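PDB 2O5U: thioesterase from Pseudomonas aeruginosa, which probably hydrolyses the thioester bond of fatty acyl-CoA or related acyl-CoA substrates, as a hotdog-fold member of the 4-hydroxybenzoyl-CoA thioesterase family. Local coordinates for the interface of chains A and B. Residues are numbered along the deposited sequence; one frame, centred on the assembly and turned at random. Chains: chain A/B, Thioesterase.

Contact 1: the interface of chains A and B. Residues chain A 35, 38-39, 42, 66; chain B 33-35.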
loop_
_atom_site.group_PDB
_atom_site.type_symbol
_atom_site.label_atom_id
_atom_site.label_comp_id
_atom_site.label_asym_id
_atom_site.label_seq_id
_atom_site.Cartn_x
_atom_site.Cartn_y
_atom_site.Cartn_z
ATOM N N VAL A 35 0.713 8.019 -6.073
ATOM C CA VAL A 35 1.522 6.768 -6.071
ATOM C C VAL A 35 0.732 5.581 -6.677
ATOM O O VAL A 35 1.286 4.727 -7.429
ATOM C CB VAL A 35 2.028 6.462 -4.644
ATOM C CG1 VAL A 35 2.779 5.040 -4.591
ATOM C CG2 VAL A 35 2.977 7.619 -4.216
ATOM N N TYR A 38 0.838 4.402 -10.321
ATOM C CA TYR A 38 1.923 3.527 -10.763
ATOM C C TYR A 38 1.658 2.063 -10.486
ATOM O O TYR A 38 2.105 1.186 -11.237
ATOM C CB TYR A 38 3.241 3.967 -10.120
ATOM C CG TYR A 38 3.760 5.284 -10.624
ATOM C CD1 TYR A 38 3.706 6.429 -9.831
ATOM C CD2 TYR A 38 4.315 5.386 -11.900
ATOM C CE1 TYR A 38 4.176 7.647 -10.314
ATOM C CE2 TYR A 38 4.785 6.593 -12.398
ATOM C CZ TYR A 38 4.746 7.711 -11.594
ATOM O OH TYR A 38 5.244 8.899 -12.100
ATOM N N ALA A 39 0.961 1.788 -9.389
ATOM C CA ALA A 39 0.448 0.447 -9.096
ATOM C C ALA A 39 -0.573 -0.025 -10.142
ATOM O O ALA A 39 -0.524 -1.192 -10.560
ATOM C CB ALA A 39 -0.116 0.356 -7.681
ATOM N N ASP A 42 1.592 -0.938 -13.278
ATOM C CA ASP A 42 2.250 -2.221 -13.026
ATOM C C ASP A 42 1.291 -3.379 -13.194
ATOM O O ASP A 42 1.653 -4.456 -13.767
ATOM C CB ASP A 42 2.761 -2.294 -11.555
ATOM C CG ASP A 42 4.177 -1.822 -11.396
ATOM O OD1 ASP A 42 4.637 -1.040 -12.267
ATOM O OD2 ASP A 42 4.830 -2.248 -10.417
ATOM N N VAL A 66 11.794 -2.651 -13.854
ATOM C CA VAL A 66 11.340 -1.296 -14.243
ATOM C C VAL A 66 12.501 -0.342 -14.077
ATOM O O VAL A 66 13.050 -0.192 -12.975
ATOM C CB VAL A 66 10.225 -0.792 -13.334
ATOM C CG1 VAL A 66 9.851 0.631 -13.732
ATOM C CG2 VAL A 66 8.972 -1.748 -13.462
ATOM N N ASN B 33 9.750 -2.587 -4.572
ATOM C CA ASN B 33 9.018 -2.323 -5.813
ATOM C C ASN B 33 9.151 -0.875 -6.316
ATOM O O ASN B 33 9.230 0.069 -5.539
ATOM C CB ASN B 33 7.539 -2.768 -5.652
ATOM C CG ASN B 33 6.735 -2.660 -6.932
ATOM O OD1 ASN B 33 6.065 -1.664 -7.134
ATOM N ND2 ASN B 33 6.805 -3.683 -7.811
ATOM N N ASN B 34 9.204 -0.698 -7.654
ATOM C CA ASN B 34 9.295 0.634 -8.243
ATOM C C ASN B 34 8.280 1.650 -7.729
ATOM O O ASN B 34 8.613 2.815 -7.476
ATOM C CB ASN B 34 9.233 0.536 -9.784
ATOM C CG ASN B 34 8.009 -0.213 -10.261
ATOM O OD1 ASN B 34 7.956 -1.436 -10.220
ATOM N ND2 ASN B 34 7.008 0.527 -10.669
ATOM N N VAL B 35 7.048 1.206 -7.534
ATOM C CA VAL B 35 5.948 2.073 -7.026
ATOM C C VAL B 35 6.317 2.734 -5.674
ATOM O O VAL B 35 6.070 3.937 -5.414
ATOM C CB VAL B 35 4.619 1.271 -6.953
ATOM C CG1 VAL B 35 3.430 2.100 -6.205
ATOM C CG2 VAL B 35 4.227 0.763 -8.331
HETATM O O HOH W 1 3.220 -2.450 -8.254
HETATM O O HOH W 2 6.907 -3.982 -10.955
#
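Apolar packing near the two-fold axis sets helix 34-53 of chain A against the start of the same helix in chain B. A:Val35 and B:Val35 cross obliquely, each with CG1 anti to its backbone N, and their CG1 methyls meet at 3.4 Å, tighter than usual van der Waals contact. The other branch, B:Val35 CG2, lies against the helix backbone, 3.6 Å from A:Ala39 N, and also touches A:Tyr38 CB. A:Val66, from strand 62-73, crosses B:Asn34 at about a right angle and brings A:Val66 CG2 to 3.7 Å from the amide carbon B:Asn34 CG.

Polar contact is made tip to tip between A:Asp42 and B:Asn34, carboxylate and amide planes 50° apart. The amide nitrogen B:Asn34 ND2 donates to the carboxylate oxygen A:Asp42 OD1 at 3.3 Å, a long but fairly straight bond (160° at H) that uses the syn lone pair; OD1 lies close to the amide plane. Water 2 joins the other carboxylate oxygen, A:Asp42 OD2, to B:Asn34 OD1 at 2.8 Å from each; water 1 links that same OD2 to B:Asn33 OD1.

Within chain B, B:Val35 N donates to B:Asn33 OD1 at 3.1 Å, approaching from above the carbonyl plane. B:Asn33 thus caps the helix start and steadies the segment carrying B:Asn34. The site pairs the two copies of helix 34-53 across the two-fold axis, probably helping to hold the hotdog dimer typical of the family.

Contact 2: the interface of chains A and B. Residues chain A 57-58, 63-64, 124; chain B 28-29.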
loop_
_atom_site.group_PDB
_atom_site.type_symbol
_atom_site.label_atom_id
_atom_site.label_comp_id
_atom_site.label_asym_id
_atom_site.label_seq_id
_atom_site.Cartn_x
_atom_site.Cartn_y
_atom_site.Cartn_z
ATOM N N ILE A 57 5.539 -15.619 -13.583
ATOM C CA ILE A 57 6.134 -14.822 -12.497
ATOM C C ILE A 57 6.619 -15.666 -11.299
ATOM O O ILE A 57 7.530 -15.260 -10.554
ATOM C CB ILE A 57 5.214 -13.636 -12.056
ATOM C CG1 ILE A 57 4.016 -14.126 -11.247
ATOM C CG2 ILE A 57 4.788 -12.817 -13.305
ATOM C CD1 ILE A 57 3.038 -12.966 -10.700
ATOM N N GLN A 58 6.045 -16.846 -11.137
ATOM C CA GLN A 58 6.378 -17.718 -10.021
ATOM C C GLN A 58 7.695 -18.470 -10.284
ATOM O O GLN A 58 8.568 -18.514 -9.412
ATOM C CB GLN A 58 5.227 -18.695 -9.763
ATOM C CG GLN A 58 3.871 -17.982 -9.402
ATOM C CD GLN A 58 3.919 -17.213 -8.111
ATOM O OE1 GLN A 58 4.800 -17.412 -7.295
ATOM N NE2 GLN A 58 2.965 -16.336 -7.915
ATOM N N ILE A 63 12.830 -12.050 -15.964
ATOM C CA ILE A 63 11.973 -11.073 -15.256
ATOM C C ILE A 63 12.092 -9.636 -15.821
ATOM O O ILE A 63 13.141 -9.273 -16.378
ATOM C CB ILE A 63 12.298 -11.061 -13.742
ATOM C CG1 ILE A 63 13.686 -10.477 -13.476
ATOM C CG2 ILE A 63 12.143 -12.439 -13.119
ATOM C CD1 ILE A 63 13.819 -9.927 -12.077
ATOM N N GLY A 64 11.037 -8.812 -15.680
ATOM C CA GLY A 64 11.062 -7.420 -16.138
ATOM C C GLY A 64 11.557 -6.509 -15.016
ATOM O O GLY A 64 11.077 -6.632 -13.893
ATOM N N ARG A 124 16.776 -13.962 -14.221
ATOM C CA ARG A 124 16.256 -13.883 -12.837
ATOM C C ARG A 124 17.342 -13.759 -11.742
ATOM O O ARG A 124 17.303 -12.826 -10.938
ATOM C CB ARG A 124 15.253 -15.042 -12.598
ATOM C CG ARG A 124 14.522 -15.072 -11.224
ATOM C CD ARG A 124 13.203 -15.892 -11.256
ATOM N NE ARG A 124 12.316 -15.528 -10.122
ATOM C CZ ARG A 124 10.988 -15.591 -10.177
ATOM N NH1 ARG A 124 10.410 -15.973 -11.328
ATOM N NH2 ARG A 124 10.239 -15.242 -9.108
ATOM N N ILE B 28 7.591 -9.635 -5.523
ATOM C CA ILE B 28 7.792 -11.051 -5.759
ATOM C C ILE B 28 9.216 -11.339 -6.189
ATOM O O ILE B 28 9.698 -12.434 -5.981
ATOM C CB ILE B 28 6.737 -11.598 -6.821
ATOM C CG1 ILE B 28 6.788 -13.132 -6.950
ATOM C CG2 ILE B 28 6.938 -10.901 -8.232
ATOM C CD1 ILE B 28 5.593 -13.702 -7.737
ATOM N N TYR B 29 9.877 -10.388 -6.823
ATOM C CA TYR B 29 11.254 -10.653 -7.251
ATOM C C TYR B 29 12.294 -10.278 -6.161
ATOM O O TYR B 29 13.512 -10.357 -6.396
ATOM C CB TYR B 29 11.526 -9.923 -8.553
ATOM C CG TYR B 29 10.684 -10.416 -9.716
ATOM C CD1 TYR B 29 10.444 -11.778 -9.899
ATOM C CD2 TYR B 29 10.112 -9.514 -10.619
ATOM C CE1 TYR B 29 9.659 -12.225 -11.001
ATOM C CE2 TYR B 29 9.345 -9.944 -11.672
ATOM C CZ TYR B 29 9.097 -11.288 -11.845
ATOM O OH TYR B 29 8.352 -11.723 -12.934
HETATM O O HOH W 3 8.656 -10.193 -15.247
#
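The side chain of B:Tyr29 fills the tight part of this contact, with 86 Å² of the residue's surface hidden by chain A. Its chi1 of -65° puts the ring anti to the carbonyl carbon, and two chains then enclose it. A:Ile63 reaches it tip to tip: the CG2 branch, anti to its own carbonyl carbon, sits over one face, displaced toward the rim, 3.6 Å from the ring centroid in a CH-pi contact. Its nearest ring atom is B:Tyr29 CE1, 3.3 Å from A:Ile63 CG2. B:Ile28 CG2 of the same chain lies over the centre of the opposite face, so the ring is sandwiched between two aliphatic branches.

A:Arg124 closes the edge. Its guanidinium stands almost perpendicular to the ring, the planes 84° apart, with NH2 at the ring edge, 3.6 Å from B:Tyr29 CD1; conversely, CE1 lies over a guanidinium face. The group is held by its own chain: NH1 and NH2 both donate to the backbone carbonyl A:Ile57 O, at 3.1 Å each. The NH2 bond lies in the carbonyl plane, whereas NH1 approaches from above it. This fork fixes the guanidinium's rotation and ties A:Arg124 to the 57-58 segment.

Packing is looser around B:Ile28. The extended B:Ile28 side chain crosses A:Ile57 and A:Gln58 at about right angles, its CD1 methyl 3.9 Å from A:Ile57 CG1. The hydrated side is at the phenol tip, where water 3 bridges B:Tyr29 OH to the backbone A:Gly64 N, 2.8 Å from each; direct polar bonds between the chains are absent from this patch.

In the fold, the chain B loop at 28-29 inserts beside the start of chain A strand 62-73, flanked by the loop at 57-58 and by A:Arg124, just beyond strand 113-123.

The C-alpha centres of contact 1 and contact 2 lie about 14 Å apart on the same A-B interface. Strand 62-73 of chain A joins them, serving contact 2 near its beginning and contact 1 a few residues further along. In chain B, the stretch from the 28-29 loop to the first turn of helix 34-53 spans both sites, so one continuous segment runs alongside the neighbouring subunit. Two-fold symmetry repeats each contact with the chains exchanged, the two copies of contact 1 meeting at the Val35 pair on the axis. Pairing of this kind is consistent with the hotdog dimer of the family; the deposited assembly holds four copies.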